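PDB 3E59: L-tyrosine isonitrile synthase from Pseudomonas aeruginosa, which converts the amino group of L-tyrosine into an isonitrile, taking the new carbon from C2 of ribulose 5-phosphate, during paerucumarin biosynthesis. Local coordinates for residues 61-66 against 249-254; 150-155 against 238-243; 24-29 against 275-280; 86-91 against 269-274. All coordinates share one frame; numbering follows the deposited sequence.

Contact 1: residues 61-66 against 249-254; sequences EFVLPA and PRAIRL. With PO4 (phosphate ion), chain E.
F62 and I252 stand side by side on one face of two parallel strands and point the same way; F62 CD2 lies 3.5 Å from I252 CB, which meets the ring obliquely. L254 closes in from the next position along, laying its CD1 on F62 CB (3.8 Å), so I252 takes the CD2/CE2 flank and L254 the CB end. L64 CD1 comes up against L254 CB. Backbone bonds I252 N to E61 O, V63 N to I252 O and L254 N to V63 O lace the strands together in register, and 60-64 and 252-255 are neighbours in the five-stranded parallel sheet. Helix 84-103 packs over F62 and L64. On the other face V63 spreads its two methyls: CG1, anti to the backbone N (chi1 159°), approaches R253 CD, while V63 CG2 meets A251 CB at 3.6 Å. The R253 chain bends at chi2 (60°), and P65 CG lies 3.4 Å above the guanidinium plane, offset toward its rim. R253 NH1 donates to L254 O and to phosphate O3, and R253 NH2 to phosphate O4 (2.8 Å); S255, H257, Q259 and K265 complete the grip on this ion, probably a crystallisation component.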
loop_
_atom_site.group_PDB
_atom_site.type_symbol
_atom_site.label_atom_id
_atom_site.label_comp_id
_atom_site.label_asym_id
_atom_site.label_seq_id
_atom_site.Cartn_x
_atom_site.Cartn_y
_atom_site.Cartn_z
ATOM N N GLU A 61 1.475 14.840 9.621
ATOM C CA GLU A 61 0.488 13.922 9.046
ATOM C C GLU A 61 1.055 13.203 7.822
ATOM O O GLU A 61 1.661 13.833 6.927
ATOM C CB GLU A 61 -0.803 14.665 8.650
ATOM C CG GLU A 61 -1.533 15.366 9.803
ATOM C CD GLU A 61 -2.651 16.314 9.322
ATOM O OE1 GLU A 61 -3.435 15.935 8.421
ATOM O OE2 GLU A 61 -2.747 17.445 9.856
ATOM N N PHE A 62 0.856 11.883 7.818
ATOM C CA PHE A 62 1.108 11.000 6.683
ATOM C C PHE A 62 -0.210 10.360 6.240
ATOM O O PHE A 62 -1.021 9.944 7.071
ATOM C CB PHE A 62 2.134 9.889 7.033
ATOM C CG PHE A 62 3.474 10.416 7.467
ATOM C CD1 PHE A 62 3.730 10.688 8.813
ATOM C CD2 PHE A 62 4.484 10.650 6.534
ATOM C CE1 PHE A 62 4.967 11.201 9.228
ATOM C CE2 PHE A 62 5.713 11.157 6.928
ATOM C CZ PHE A 62 5.958 11.445 8.278
ATOM N N VAL A 63 -0.404 10.290 4.925
ATOM C CA VAL A 63 -1.509 9.563 4.309
ATOM C C VAL A 63 -0.926 8.377 3.555
ATOM O O VAL A 63 0.047 8.530 2.817
ATOM C CB VAL A 63 -2.319 10.488 3.378
ATOM C CG1 VAL A 63 -3.117 9.692 2.344
ATOM C CG2 VAL A 63 -3.237 11.375 4.225
ATOM N N LEU A 64 -1.518 7.201 3.760
ATOM C CA LEU A 64 -1.063 5.968 3.116
ATOM C C LEU A 64 -2.221 5.146 2.527
ATOM O O LEU A 64 -2.940 4.474 3.277
ATOM C CB LEU A 64 -0.299 5.111 4.143
ATOM C CG LEU A 64 0.175 3.707 3.709
ATOM C CD1 LEU A 64 0.969 3.749 2.403
ATOM C CD2 LEU A 64 0.972 3.016 4.815
ATOM N N PRO A 65 -2.410 5.190 1.189
ATOM C CA PRO A 65 -3.383 4.299 0.568
ATOM C C PRO A 65 -2.821 2.878 0.526
ATOM O O PRO A 65 -1.802 2.622 -0.151
ATOM C CB PRO A 65 -3.528 4.873 -0.858
ATOM C CG PRO A 65 -2.861 6.206 -0.821
ATOM C CD PRO A 65 -1.774 6.055 0.182
ATOM N N ALA A 66 -3.465 1.967 1.256
ATOM C CA ALA A 66 -2.931 0.616 1.470
ATOM C C ALA A 66 -3.917 -0.259 2.250
ATOM O O ALA A 66 -4.962 0.214 2.694
ATOM C CB ALA A 66 -1.602 0.684 2.225
ATOM N N PRO A 249 -4.825 17.974 2.272
ATOM C CA PRO A 249 -3.899 18.622 1.323
ATOM C C PRO A 249 -2.410 18.616 1.733
ATOM O O PRO A 249 -1.541 18.379 0.887
ATOM C CB PRO A 249 -4.431 20.061 1.246
ATOM C CG PRO A 249 -5.873 19.956 1.659
ATOM C CD PRO A 249 -5.867 18.916 2.733
ATOM N N ARG A 250 -2.125 18.841 3.010
ATOM C CA ARG A 250 -0.749 19.037 3.454
ATOM C C ARG A 250 -0.019 17.741 3.815
ATOM O O ARG A 250 1.210 17.694 3.792
ATOM C CB ARG A 250 -0.695 20.010 4.633
ATOM C CG ARG A 250 -1.391 21.362 4.382
ATOM C CD ARG A 250 -1.104 22.324 5.537
ATOM N NE ARG A 250 -1.622 21.805 6.801
ATOM C CZ ARG A 250 -1.039 21.950 7.989
ATOM N NH1 ARG A 250 0.112 22.608 8.112
ATOM N NH2 ARG A 250 -1.612 21.421 9.061
ATOM N N ALA A 251 -0.772 16.696 4.136
ATOM C CA ALA A 251 -0.192 15.440 4.593
ATOM C C ALA A 251 0.902 14.963 3.643
ATOM O O ALA A 251 0.796 15.125 2.409
ATOM C CB ALA A 251 -1.268 14.368 4.731
ATOM N N ILE A 252 1.946 14.380 4.231
ATOM C CA ILE A 252 2.998 13.723 3.471
ATOM C C ILE A 252 2.373 12.472 2.891
ATOM O O ILE A 252 1.775 11.671 3.612
ATOM C CB ILE A 252 4.244 13.366 4.348
ATOM C CG1 ILE A 252 4.693 14.551 5.229
ATOM C CG2 ILE A 252 5.393 12.810 3.489
ATOM C CD1 ILE A 252 4.871 15.864 4.510
ATOM N N ARG A 253 2.496 12.329 1.577
ATOM C CA ARG A 253 1.854 11.262 0.844
ATOM C C ARG A 253 2.751 10.003 0.730
ATOM O O ARG A 253 3.706 9.961 -0.071
ATOM C CB ARG A 253 1.442 11.802 -0.532
ATOM C CG ARG A 253 0.722 10.816 -1.456
ATOM C CD ARG A 253 -0.615 10.258 -0.896
ATOM N NE ARG A 253 -1.433 9.809 -2.023
ATOM C CZ ARG A 253 -1.211 8.685 -2.695
ATOM N NH1 ARG A 253 -0.221 7.881 -2.330
ATOM N NH2 ARG A 253 -1.963 8.371 -3.734
ATOM N N LEU A 254 2.448 8.986 1.537
ATOM C CA LEU A 254 3.148 7.709 1.430
ATOM C C LEU A 254 2.454 6.812 0.421
ATOM O O LEU A 254 1.324 7.077 0.016
ATOM C CB LEU A 254 3.260 7.004 2.777
ATOM C CG LEU A 254 3.892 7.735 3.967
ATOM C CD1 LEU A 254 3.682 6.897 5.206
ATOM C CD2 LEU A 254 5.387 8.042 3.759
HETATM P P PO4 E . -0.624 5.238 -5.399
HETATM O O1 PO4 E . 0.419 4.848 -6.417
HETATM O O2 PO4 E . -1.719 4.186 -5.420
HETATM O O3 PO4 E . 0.039 5.332 -4.007
HETATM O O4 PO4 E . -1.256 6.550 -5.778
#

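Contact 2: residues 150-155 against 238-243; sequences GVFNLE and WAWGAL
W240 reaches from helix 219-247 to the segment 152-154 that follows V151, and the six-membered part of its indole does the touching. Apolar contacts come first. W240 CH2 lies 3.8 Å from F152 CE2, the two side chains crossing at a slant, while L154 CD1 approaches W240 CZ3 at 3.7 Å as these two side chains slide past each other in opposite directions. CG of W240 is anti to its backbone N (chi1 -175°), and its ring end comes nearer the segment 152-154. A looser methyl contact, L154 CD1 to L243 CD1 at 4.4 Å, brings in L243, about one turn further along the helix. Backbone contacts are the second kind: F152 O sits in the indole plane at its edge, 3.9 Å from W240 CZ2, and the carbonyl carbon of N153 is equally near W240 CH2. Outside these segments W240 NE1 donates to C113 O, and F152 meets F248 ring edge to face. With no hydrogen bond between the two segments, their join probably rests largely on dispersion and exclusion of water; the bond to C113 O probably helps fix the direction of the indole.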
loop_
_atom_site.group_PDB
_atom_site.type_symbol
_atom_site.label_atom_id
_atom_site.label_comp_id
_atom_site.label_asym_id
_atom_site.label_seq_id
_atom_site.Cartn_x
_atom_site.Cartn_y
_atom_site.Cartn_z
ATOM N N GLY A 150 -4.176 5.720 12.236
ATOM C CA GLY A 150 -5.616 5.848 12.007
ATOM C C GLY A 150 -6.043 5.137 10.733
ATOM O O GLY A 150 -5.207 4.761 9.917
ATOM N N VAL A 151 -7.348 4.941 10.574
ATOM C CA VAL A 151 -7.904 4.353 9.364
ATOM C C VAL A 151 -8.951 5.301 8.785
ATOM O O VAL A 151 -9.753 5.874 9.519
ATOM C CB VAL A 151 -8.521 2.932 9.601
ATOM C CG1 VAL A 151 -8.993 2.330 8.298
ATOM C CG2 VAL A 151 -7.501 1.988 10.235
ATOM N N PHE A 152 -8.909 5.471 7.470
ATOM C CA PHE A 152 -9.895 6.244 6.738
ATOM C C PHE A 152 -10.329 5.408 5.539
ATOM O O PHE A 152 -9.525 5.124 4.657
ATOM C CB PHE A 152 -9.269 7.570 6.293
ATOM C CG PHE A 152 -10.230 8.522 5.638
ATOM C CD1 PHE A 152 -11.063 9.341 6.414
ATOM C CD2 PHE A 152 -10.283 8.626 4.247
ATOM C CE1 PHE A 152 -11.948 10.226 5.812
ATOM C CE2 PHE A 152 -11.177 9.518 3.631
ATOM C CZ PHE A 152 -12.007 10.315 4.409
ATOM N N ASN A 153 -11.600 4.994 5.526
ATOM C CA ASN A 153 -12.160 4.217 4.418
ATOM C C ASN A 153 -12.987 5.120 3.508
ATOM O O ASN A 153 -13.283 6.263 3.869
ATOM C CB ASN A 153 -13.025 3.067 4.951
ATOM C CG ASN A 153 -12.320 2.247 6.025
ATOM O OD1 ASN A 153 -12.709 2.254 7.203
ATOM N ND2 ASN A 153 -11.276 1.549 5.631
ATOM N N LEU A 154 -13.368 4.613 2.338
ATOM C CA LEU A 154 -14.215 5.383 1.418
ATOM C C LEU A 154 -15.526 5.869 2.059
ATOM O O LEU A 154 -16.014 6.959 1.738
ATOM C CB LEU A 154 -14.506 4.584 0.143
ATOM C CG LEU A 154 -15.252 5.246 -1.033
ATOM C CD1 LEU A 154 -14.656 6.591 -1.447
ATOM C CD2 LEU A 154 -15.336 4.290 -2.228
ATOM N N GLU A 155 -16.077 5.062 2.968
ATOM C CA GLU A 155 -17.362 5.364 3.610
ATOM C C GLU A 155 -17.265 6.432 4.693
ATOM O O GLU A 155 -18.286 6.918 5.182
ATOM C CB GLU A 155 -18.029 4.098 4.164
ATOM C CG GLU A 155 -17.146 3.220 5.022
ATOM C CD GLU A 155 -16.497 2.093 4.238
ATOM O OE1 GLU A 155 -16.043 2.312 3.088
ATOM O OE2 GLU A 155 -16.434 0.974 4.788
ATOM N N TRP A 238 -5.827 6.214 -8.556
ATOM C CA TRP A 238 -5.536 7.623 -8.787
ATOM C C TRP A 238 -6.699 8.535 -8.381
ATOM O O TRP A 238 -6.472 9.610 -7.825
ATOM C CB TRP A 238 -5.103 7.893 -10.231
ATOM C CG TRP A 238 -3.719 7.375 -10.618
ATOM C CD1 TRP A 238 -2.779 6.770 -9.800
ATOM C CD2 TRP A 238 -3.120 7.452 -11.919
ATOM N NE1 TRP A 238 -1.652 6.458 -10.526
ATOM C CE2 TRP A 238 -1.829 6.872 -11.826
ATOM C CE3 TRP A 238 -3.548 7.961 -13.162
ATOM C CZ2 TRP A 238 -0.961 6.779 -12.938
ATOM C CZ3 TRP A 238 -2.679 7.863 -14.270
ATOM C CH2 TRP A 238 -1.404 7.274 -14.140
ATOM N N ALA A 239 -7.934 8.126 -8.684
ATOM C CA ALA A 239 -9.131 8.836 -8.193
ATOM C C ALA A 239 -9.124 8.935 -6.658
ATOM O O ALA A 239 -9.304 10.015 -6.105
ATOM C CB ALA A 239 -10.415 8.145 -8.680
ATOM N N TRP A 240 -8.908 7.803 -5.981
ATOM C CA TRP A 240 -8.796 7.771 -4.509
ATOM C C TRP A 240 -7.704 8.720 -4.014
ATOM O O TRP A 240 -7.917 9.486 -3.072
ATOM C CB TRP A 240 -8.514 6.334 -4.039
ATOM C CG TRP A 240 -8.476 6.064 -2.523
ATOM C CD1 TRP A 240 -7.544 5.304 -1.859
ATOM C CD2 TRP A 240 -9.410 6.508 -1.516
ATOM N NE1 TRP A 240 -7.837 5.244 -0.510
ATOM C CE2 TRP A 240 -8.974 5.971 -0.272
ATOM C CE3 TRP A 240 -10.570 7.291 -1.541
ATOM C CZ2 TRP A 240 -9.657 6.205 0.935
ATOM C CZ3 TRP A 240 -11.243 7.537 -0.323
ATOM C CH2 TRP A 240 -10.781 6.989 0.890
ATOM N N GLY A 241 -6.537 8.673 -4.657
ATOM C CA GLY A 241 -5.448 9.601 -4.336
ATOM C C GLY A 241 -5.826 11.070 -4.476
ATOM O O GLY A 241 -5.472 11.905 -3.625
ATOM N N ALA A 242 -6.542 11.382 -5.558
ATOM C CA ALA A 242 -7.022 12.738 -5.823
ATOM C C ALA A 242 -8.045 13.206 -4.778
ATOM O O ALA A 242 -7.963 14.334 -4.266
ATOM C CB ALA A 242 -7.597 12.823 -7.231
ATOM N N LEU A 243 -8.988 12.321 -4.449
ATOM C CA LEU A 243 -9.915 12.550 -3.352
ATOM C C LEU A 243 -9.174 12.876 -2.043
ATOM O O LEU A 243 -9.482 13.860 -1.387
ATOM C CB LEU A 243 -10.868 11.346 -3.186
ATOM C CG LEU A 243 -11.901 11.422 -2.045
ATOM C CD1 LEU A 243 -13.161 10.630 -2.362
ATOM C CD2 LEU A 243 -11.310 10.979 -0.697
#

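Contact 3: residues 24-29 against 275-280; sequences RRYPEH and DDWLTP
R24 lies over the turn-containing loop 275-280 and meets it along most of its length. CB is a loose 4.2 Å from D276 OD1, and CG, anti to the carbonyl carbon (chi1 -67°), comes closer to D276 O. The chain then runs extended to NE, with CD only 3.2 Å from D276 O. At the tip NH1 makes two nearly straight bonds, to D276 O at 2.8 Å and to L278 O at 3.0 Å. Both oxygens lie in the guanidinium plane, yet NH1 stands above each carbonyl plane, by 53° for D276. NH2 donates to a water that bonds L278 O, while NE serves I268 O. The R24 side chain crosses that of T279 at about a right angle, NH2 loosely near CG2. The gripped loop holds a type I turn, D275 to L278, and an Asx turn, D275 OD1 accepting from W277 N. Beside R24, the backbone N of R25 reaches D276 OD1 from above the carboxylate plane in a long bond (3.3 Å); R30 and H269 also hold D276. Y26 CE1 lies 3.9 Å from W277 CZ2, obliquely, P27 CD is near W277 NE1, and a second water joins that nitrogen to E28 OE1. The N-terminal segment is thereby fastened to the loop between strands 265-267 and 284-287, with helix 193-210 packed against Y26 and W277 and helix 84-103 against P280.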
loop_
_atom_site.group_PDB
_atom_site.type_symbol
_atom_site.label_atom_id
_atom_site.label_comp_id
_atom_site.label_asym_id
_atom_site.label_seq_id
_atom_site.Cartn_x
_atom_site.Cartn_y
_atom_site.Cartn_z
ATOM N N ARG A 24 10.835 2.463 -1.015
ATOM C CA ARG A 24 10.711 1.556 -2.159
ATOM C C ARG A 24 11.328 2.230 -3.378
ATOM O O ARG A 24 11.015 3.393 -3.668
ATOM C CB ARG A 24 9.250 1.265 -2.469
ATOM C CG ARG A 24 8.563 0.486 -1.424
ATOM C CD ARG A 24 7.153 0.176 -1.826
ATOM N NE ARG A 24 6.426 -0.255 -0.634
ATOM C CZ ARG A 24 6.096 -1.509 -0.333
ATOM N NH1 ARG A 24 6.376 -2.523 -1.152
ATOM N NH2 ARG A 24 5.452 -1.739 0.794
ATOM N N ARG A 25 12.213 1.509 -4.066
ATOM C CA ARG A 25 12.799 1.964 -5.328
ATOM C C ARG A 25 12.309 1.027 -6.418
ATOM O O ARG A 25 11.941 -0.109 -6.114
ATOM C CB ARG A 25 14.326 1.903 -5.269
ATOM C CG ARG A 25 14.976 2.772 -4.193
ATOM C CD ARG A 25 16.489 2.765 -4.346
ATOM N NE ARG A 25 16.915 3.402 -5.594
ATOM C CZ ARG A 25 18.088 3.202 -6.195
ATOM N NH1 ARG A 25 18.986 2.367 -5.681
ATOM N NH2 ARG A 25 18.359 3.841 -7.325
ATOM N N TYR A 26 12.282 1.491 -7.672
ATOM C CA TYR A 26 12.014 0.604 -8.805
ATOM C C TYR A 26 13.143 -0.415 -8.893
ATOM O O TYR A 26 14.304 -0.018 -8.914
ATOM C CB TYR A 26 11.878 1.397 -10.118
ATOM C CG TYR A 26 10.664 2.302 -10.145
ATOM C CD1 TYR A 26 9.396 1.799 -10.460
ATOM C CD2 TYR A 26 10.777 3.656 -9.819
ATOM C CE1 TYR A 26 8.281 2.633 -10.481
ATOM C CE2 TYR A 26 9.666 4.498 -9.833
ATOM C CZ TYR A 26 8.430 3.981 -10.159
ATOM O OH TYR A 26 7.340 4.797 -10.165
ATOM N N PRO A 27 12.815 -1.730 -8.910
ATOM C CA PRO A 27 13.863 -2.769 -9.023
ATOM C C PRO A 27 14.807 -2.481 -10.192
ATOM O O PRO A 27 16.009 -2.726 -10.090
ATOM C CB PRO A 27 13.064 -4.056 -9.295
ATOM C CG PRO A 27 11.723 -3.796 -8.666
ATOM C CD PRO A 27 11.463 -2.319 -8.834
ATOM N N GLU A 28 14.255 -1.942 -11.281
ATOM C CA GLU A 28 15.027 -1.595 -12.478
ATOM C C GLU A 28 16.094 -0.506 -12.253
ATOM O O GLU A 28 17.030 -0.381 -13.045
ATOM C CB GLU A 28 14.079 -1.196 -13.622
ATOM C CG GLU A 28 13.210 -2.363 -14.144
ATOM C CD GLU A 28 11.964 -2.650 -13.300
ATOM O OE1 GLU A 28 11.712 -1.938 -12.289
ATOM O OE2 GLU A 28 11.211 -3.583 -13.668
ATOM N N HIS A 29 15.959 0.264 -11.172
ATOM C CA HIS A 29 16.905 1.350 -10.868
ATOM C C HIS A 29 17.988 0.973 -9.857
ATOM O O HIS A 29 18.962 1.703 -9.703
ATOM C CB HIS A 29 16.173 2.608 -10.371
ATOM C CG HIS A 29 15.195 3.179 -11.350
ATOM N ND1 HIS A 29 14.254 4.118 -10.993
ATOM C CD2 HIS A 29 15.005 2.944 -12.672
ATOM C CE1 HIS A 29 13.534 4.449 -12.050
ATOM N NE2 HIS A 29 13.964 3.744 -13.082
ATOM N N ASP A 275 11.363 -7.916 -2.979
ATOM C CA ASP A 275 10.518 -7.358 -4.020
ATOM C C ASP A 275 9.922 -6.039 -3.557
ATOM O O ASP A 275 9.116 -6.013 -2.622
ATOM C CB ASP A 275 9.417 -8.352 -4.392
ATOM C CG ASP A 275 8.482 -7.839 -5.482
ATOM O OD1 ASP A 275 8.683 -6.723 -6.033
ATOM O OD2 ASP A 275 7.510 -8.564 -5.783
ATOM N N ASP A 276 10.316 -4.949 -4.222
ATOM C CA ASP A 276 9.813 -3.599 -3.893
ATOM C C ASP A 276 8.322 -3.400 -4.156
ATOM O O ASP A 276 7.728 -2.466 -3.617
ATOM C CB ASP A 276 10.599 -2.511 -4.648
ATOM C CG ASP A 276 12.007 -2.333 -4.118
ATOM O OD1 ASP A 276 12.200 -1.607 -3.109
ATOM O OD2 ASP A 276 12.925 -2.920 -4.728
ATOM N N TRP A 277 7.734 -4.245 -5.006
ATOM C CA TRP A 277 6.290 -4.220 -5.267
ATOM C C TRP A 277 5.448 -5.071 -4.288
ATOM O O TRP A 277 4.211 -4.997 -4.296
ATOM C CB TRP A 277 5.998 -4.663 -6.720
ATOM C CG TRP A 277 6.449 -3.651 -7.737
ATOM C CD1 TRP A 277 7.616 -3.662 -8.448
ATOM C CD2 TRP A 277 5.745 -2.465 -8.135
ATOM N NE1 TRP A 277 7.678 -2.563 -9.269
ATOM C CE2 TRP A 277 6.542 -1.810 -9.100
ATOM C CE3 TRP A 277 4.513 -1.901 -7.785
ATOM C CZ2 TRP A 277 6.154 -0.604 -9.710
ATOM C CZ3 TRP A 277 4.118 -0.700 -8.406
ATOM C CH2 TRP A 277 4.944 -0.070 -9.353
ATOM N N LEU A 278 6.108 -5.884 -3.467
ATOM C CA LEU A 278 5.388 -6.840 -2.632
ATOM C C LEU A 278 4.829 -6.166 -1.389
ATOM O O LEU A 278 5.530 -5.406 -0.723
ATOM C CB LEU A 278 6.284 -8.024 -2.233
ATOM C CG LEU A 278 5.603 -9.216 -1.532
ATOM C CD1 LEU A 278 4.446 -9.784 -2.369
ATOM C CD2 LEU A 278 6.630 -10.315 -1.238
ATOM N N THR A 279 3.566 -6.468 -1.096
ATOM C CA THR A 279 2.877 -5.959 0.075
ATOM C C THR A 279 2.281 -7.133 0.890
ATOM O O THR A 279 2.056 -8.212 0.336
ATOM C CB THR A 279 1.786 -4.967 -0.321
ATOM O OG1 THR A 279 0.828 -5.636 -1.139
ATOM C CG2 THR A 279 2.382 -3.757 -1.093
ATOM N N PRO A 280 2.068 -6.933 2.210
ATOM C CA PRO A 280 1.593 -8.011 3.103
ATOM C C PRO A 280 0.253 -8.668 2.737
ATOM O O PRO A 280 0.038 -9.824 3.090
ATOM C CB PRO A 280 1.521 -7.339 4.474
ATOM C CG PRO A 280 1.576 -5.869 4.230
ATOM C CD PRO A 280 2.333 -5.682 2.954
HETATM O O HOH W 1 5.523 -4.176 1.904
HETATM O O HOH W 2 9.108 -1.810 -11.582
#

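Contact 4: residues 86-91 against 269-274; sequences ERLSLS and HMMPTR
S89 and M270 bring the helix 84-103 and the loop 269-274 together, their CA atoms 4.7 Å apart, and no hydrogen bond passes between the two backbones. S89 is the small residue at the centre. Its CB meets M270 CB at 3.6 Å, and M270 CB points toward the helix. Further along the same methionine, SD lies 3.9 Å from S89 CB, and CE, turned back by the bend at chi3 (-63°), remains about as close to it. CB, SD and CE of M270 thus all lie near S89 CB. M271 comes to the hydroxyl: its CG lies 3.6 Å from S89 OG and its SD 3.8 Å, contacts without a bond. S89 OG is instead hydrogen-bonded to A85 O, one turn back in its own helix, which satisfies this buried hydroxyl internally while the thioether chains pack beside it. M271 also bends at chi3, here to 72°, and its CE meets L88 CD1 at 4.2 Å, the two side chains crossing at about a right angle. F292 and L294 of strand 292-295 lie beside L88 and M271 respectively, and P280 touches both S89 and M270. This is plain helix-to-loop packing, two methionines fitted against a serine on the helix that follows strand 60-64, and it joins that helix to the connection between the parallel sheet and the four-stranded mixed sheet.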
loop_
_atom_site.group_PDB
_atom_site.type_symbol
_atom_site.label_atom_id
_atom_site.label_comp_id
_atom_site.label_asym_id
_atom_site.label_seq_id
_atom_site.Cartn_x
_atom_site.Cartn_y
_atom_site.Cartn_z
ATOM N N GLU A 86 0.448 -8.404 7.945
ATOM C CA GLU A 86 -0.193 -7.125 8.304
ATOM C C GLU A 86 0.263 -6.628 9.668
ATOM O O GLU A 86 0.541 -5.429 9.835
ATOM C CB GLU A 86 -1.716 -7.229 8.325
ATOM C CG GLU A 86 -2.392 -7.082 6.982
ATOM C CD GLU A 86 -2.405 -8.372 6.196
ATOM O OE1 GLU A 86 -1.821 -9.376 6.655
ATOM O OE2 GLU A 86 -3.019 -8.386 5.125
ATOM N N ARG A 87 0.341 -7.549 10.635
ATOM C CA ARG A 87 0.613 -7.199 12.031
ATOM C C ARG A 87 1.957 -6.517 12.190
ATOM O O ARG A 87 2.054 -5.453 12.806
ATOM C CB ARG A 87 0.528 -8.419 12.948
ATOM C CG ARG A 87 0.884 -8.096 14.416
ATOM C CD ARG A 87 0.680 -9.296 15.323
ATOM N NE ARG A 87 -0.572 -10.006 15.048
ATOM C CZ ARG A 87 -1.732 -9.760 15.658
ATOM N NH1 ARG A 87 -1.823 -8.808 16.584
ATOM N NH2 ARG A 87 -2.808 -10.472 15.345
ATOM N N LEU A 88 2.991 -7.121 11.617
ATOM C CA LEU A 88 4.336 -6.546 11.697
ATOM C C LEU A 88 4.472 -5.270 10.875
ATOM O O LEU A 88 5.238 -4.382 11.237
ATOM C CB LEU A 88 5.375 -7.576 11.274
ATOM C CG LEU A 88 5.558 -8.746 12.244
ATOM C CD1 LEU A 88 6.351 -9.817 11.569
ATOM C CD2 LEU A 88 6.255 -8.279 13.531
ATOM N N SER A 89 3.740 -5.181 9.765
ATOM C CA SER A 89 3.743 -3.959 8.962
ATOM C C SER A 89 3.115 -2.786 9.717
ATOM O O SER A 89 3.662 -1.668 9.720
ATOM C CB SER A 89 3.035 -4.172 7.623
ATOM O OG SER A 89 3.693 -5.167 6.869
ATOM N N LEU A 90 1.966 -3.033 10.347
ATOM C CA LEU A 90 1.282 -1.981 11.112
ATOM C C LEU A 90 2.078 -1.572 12.345
ATOM O O LEU A 90 2.079 -0.399 12.742
ATOM C CB LEU A 90 -0.127 -2.418 11.515
ATOM C CG LEU A 90 -1.147 -2.602 10.377
ATOM C CD1 LEU A 90 -2.302 -3.494 10.832
ATOM C CD2 LEU A 90 -1.631 -1.237 9.868
ATOM N N SER A 91 2.750 -2.545 12.958
ATOM C CA SER A 91 3.578 -2.266 14.123
ATOM C C SER A 91 4.781 -1.412 13.707
ATOM O O SER A 91 5.161 -0.462 14.406
ATOM C CB SER A 91 4.007 -3.574 14.786
ATOM O OG SER A 91 4.822 -3.305 15.906
ATOM N N HIS A 269 8.676 0.917 2.612
ATOM C CA HIS A 269 8.636 -0.475 3.029
ATOM C C HIS A 269 8.161 -0.587 4.466
ATOM O O HIS A 269 8.330 0.343 5.264
ATOM C CB HIS A 269 10.001 -1.140 2.861
ATOM C CG HIS A 269 10.310 -1.549 1.451
ATOM N ND1 HIS A 269 9.691 -2.616 0.831
ATOM C CD2 HIS A 269 11.213 -1.070 0.560
ATOM C CE1 HIS A 269 10.181 -2.763 -0.388
ATOM N NE2 HIS A 269 11.116 -1.847 -0.572
ATOM N N MET A 270 7.538 -1.717 4.774
ATOM C CA MET A 270 6.964 -1.967 6.105
ATOM C C MET A 270 7.500 -3.251 6.770
ATOM O O MET A 270 7.259 -3.482 7.958
ATOM C CB MET A 270 5.437 -2.030 6.019
ATOM C CG MET A 270 4.751 -0.756 5.540
ATOM S SD MET A 270 2.982 -0.993 5.419
ATOM C CE MET A 270 2.891 -2.258 4.144
ATOM N N MET A 271 8.190 -4.084 5.994
ATOM C CA MET A 271 8.899 -5.293 6.461
ATOM C C MET A 271 10.031 -5.478 5.472
ATOM O O MET A 271 9.894 -5.070 4.313
ATOM C CB MET A 271 8.032 -6.544 6.344
ATOM C CG MET A 271 6.960 -6.708 7.384
ATOM S SD MET A 271 5.970 -8.177 7.042
ATOM C CE MET A 271 7.108 -9.479 7.471
ATOM N N PRO A 272 11.155 -6.090 5.909
ATOM C CA PRO A 272 12.180 -6.452 4.938
ATOM C C PRO A 272 11.608 -7.348 3.828
ATOM O O PRO A 272 10.835 -8.269 4.105
ATOM C CB PRO A 272 13.201 -7.211 5.786
ATOM C CG PRO A 272 13.031 -6.624 7.181
ATOM C CD PRO A 272 11.552 -6.439 7.290
ATOM N N THR A 273 11.972 -7.049 2.583
ATOM C CA THR A 273 11.552 -7.837 1.421
ATOM C C THR A 273 12.466 -7.573 0.226
ATOM O O THR A 273 12.983 -6.463 0.060
ATOM C CB THR A 273 10.047 -7.600 1.060
ATOM O OG1 THR A 273 9.631 -8.512 0.036
ATOM C CG2 THR A 273 9.775 -6.175 0.606
ATOM N N ARG A 274 12.663 -8.600 -0.600
ATOM C CA ARG A 274 13.443 -8.498 -1.834
ATOM C C ARG A 274 12.686 -7.761 -2.951
ATOM O O ARG A 274 13.299 -7.087 -3.773
ATOM C CB ARG A 274 13.812 -9.903 -2.331
#

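Contacts 1 and 2 share the five-stranded parallel sheet, their centres about 10 Å apart; R253 packs on G241 and P65 on W240, and helix 219-247 is followed along the chain by strand 252-255. Contacts 3 and 4, centres about 13 Å apart, share the loop between strands 265-267 and 284-287 and meet through H269 with D276 and S89 with P280. Contacts 1 and 4 come within about 5 Å at their nearest atoms without touching; contacts 2 and 3 lie on opposite sides of the chain's centre, about 23 Å apart between centres. Contact 3 encloses the others along the chain, contact 2 nests within contact 1, and contacts 1 and 4 alternate. Contact 3 thereby ties residues 24-29 to the loop before the mixed sheet of this monomer.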